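Local coordinates for periplasmic oligopeptide-binding protein (Burkholderia pseudomallei, PDB 3ZS6) that probably binds oligopeptides in the periplasm and hands them to an ABC transporter for uptake into the cell, at residues A[415-418]-A[419-422]. Numbering follows the deposited sequence.
Sequences TFFD and LIRC
R421 reaches back along the chain to D418, its aliphatic part running beside the carbonyl oxygen of F417. CB and CG pass closest, with R421 CG 3.3 Å from F417 O. R421 CD stands farther off, 4.1 Å from F417 O, and a turn about CG-CD (chi3 -54°) swings the guanidinium toward the carboxylate. R421 NE shares a water with D418 OD1, while R421 NH2 donates a nearly straight hydrogen bond (173°) to D418 OD1 at 2.9 Å, within a salt bridge. The carboxylate oxygen lies at the guanidinium edge, in its plane, yet the two flat groups are turned 77° apart, and the contact is made through one oxygen, not as a bidentate pairing. The guanidinium has a second acid partner, as NH1 forms a salt bridge with E106 OE2, which probably helps fix its rotation.

In the backbone, F417 O accepts two bonds, from I420 N at 3.1 Å and from R421 N at 3.0 Å; L419 N bonds to F416 O. I420 CD1 rests 3.7 Å from F417 CD1, obliquely to the ring, and both side chains pack against helix 449-464. Two i to i+3 bonds and one i to i+4 bond, with an Asp-Arg salt bridge spaced i to i+3 alongside, make a helix-like turn leading from the short helix 414-417 to C422, where the loop closed by the C422-C432 disulfide begins in this family 5 solute-binding protein.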
loop_
_atom_site.group_PDB
_atom_site.type_symbol
_atom_site.label_atom_id
_atom_site.label_comp_id
_atom_site.label_asym_id
_atom_site.label_seq_id
_atom_site.Cartn_x
_atom_site.Cartn_y
_atom_site.Cartn_z
ATOM N N THR A 415 -1.142 -10.008 3.253
ATOM C CA THR A 415 -0.576 -8.724 2.841
ATOM C C THR A 415 -0.070 -7.925 4.047
ATOM O O THR A 415 0.910 -7.182 3.947
ATOM C CB THR A 415 -1.559 -7.880 2.005
ATOM O OG1 THR A 415 -0.918 -6.666 1.591
ATOM C CG2 THR A 415 -2.820 -7.543 2.797
ATOM N N PHE A 416 -0.723 -8.091 5.192
ATOM C CA PHE A 416 -0.319 -7.359 6.390
ATOM C C PHE A 416 0.870 -8.039 7.076
ATOM O O PHE A 416 1.705 -7.378 7.712
ATOM C CB PHE A 416 -1.510 -7.170 7.335
ATOM C CG PHE A 416 -2.536 -6.197 6.818
ATOM C CD1 PHE A 416 -2.314 -4.826 6.895
ATOM C CD2 PHE A 416 -3.701 -6.647 6.214
ATOM C CE1 PHE A 416 -3.248 -3.921 6.411
ATOM C CE2 PHE A 416 -4.637 -5.748 5.717
ATOM C CZ PHE A 416 -4.408 -4.385 5.811
ATOM N N PHE A 417 0.966 -9.358 6.926
ATOM C CA PHE A 417 2.140 -10.069 7.423
ATOM C C PHE A 417 3.440 -9.616 6.734
ATOM O O PHE A 417 4.522 -9.797 7.284
ATOM C CB PHE A 417 1.959 -11.596 7.339
ATOM C CG PHE A 417 1.157 -12.185 8.492
ATOM C CD1 PHE A 417 1.693 -12.249 9.772
ATOM C CD2 PHE A 417 -0.123 -12.698 8.283
ATOM C CE1 PHE A 417 0.960 -12.793 10.835
ATOM C CE2 PHE A 417 -0.861 -13.248 9.330
ATOM C CZ PHE A 417 -0.321 -13.289 10.615
ATOM N N ASP A 418 3.337 -9.020 5.547
ATOM C CA ASP A 418 4.516 -8.458 4.881
ATOM C C ASP A 418 5.189 -7.371 5.724
ATOM O O ASP A 418 6.341 -7.009 5.479
ATOM C CB ASP A 418 4.166 -7.896 3.496
ATOM C CG ASP A 418 4.033 -8.980 2.436
ATOM O OD1 ASP A 418 4.655 -10.051 2.599
ATOM O OD2 ASP A 418 3.321 -8.757 1.433
ATOM N N LEU A 419 4.473 -6.846 6.711
ATOM C CA LEU A 419 5.027 -5.801 7.582
ATOM C C LEU A 419 5.854 -6.336 8.748
ATOM O O LEU A 419 6.626 -5.591 9.358
ATOM C CB LEU A 419 3.904 -4.942 8.163
ATOM C CG LEU A 419 3.020 -4.208 7.162
ATOM C CD1 LEU A 419 1.893 -3.485 7.895
ATOM C CD2 LEU A 419 3.858 -3.240 6.314
ATOM N N ILE A 420 5.691 -7.617 9.069
ATOM C CA ILE A 420 6.283 -8.154 10.290
ATOM C C ILE A 420 7.051 -9.470 10.124
ATOM O O ILE A 420 7.703 -9.917 11.067
ATOM C CB ILE A 420 5.217 -8.339 11.393
ATOM C CG1 ILE A 420 3.996 -9.076 10.835
ATOM C CG2 ILE A 420 4.803 -6.985 11.970
ATOM C CD1 ILE A 420 3.036 -9.582 11.911
ATOM N N ARG A 421 6.976 -10.084 8.944
ATOM C CA ARG A 421 7.744 -11.308 8.665
ATOM C C ARG A 421 9.238 -11.015 8.652
ATOM O O ARG A 421 9.668 -10.018 8.072
ATOM C CB ARG A 421 7.352 -11.917 7.304
ATOM C CG ARG A 421 6.053 -12.695 7.300
ATOM C CD ARG A 421 5.854 -13.447 5.978
ATOM N NE ARG A 421 5.954 -12.561 4.818
ATOM C CZ ARG A 421 7.058 -12.397 4.092
ATOM N NH1 ARG A 421 8.170 -13.064 4.396
ATOM N NH2 ARG A 421 7.051 -11.571 3.057
ATOM N N CYS A 422 10.026 -11.888 9.282
ATOM C CA CYS A 422 11.481 -11.750 9.300
ATOM C C CYS A 422 12.013 -11.554 7.891
ATOM O O CYS A 422 11.723 -12.346 6.997
ATOM C CB CYS A 422 12.140 -13.006 9.882
ATOM S SG CYS A 422 11.780 -13.368 11.611
HETATM O O HOH W 1 3.115 -11.990 3.566
#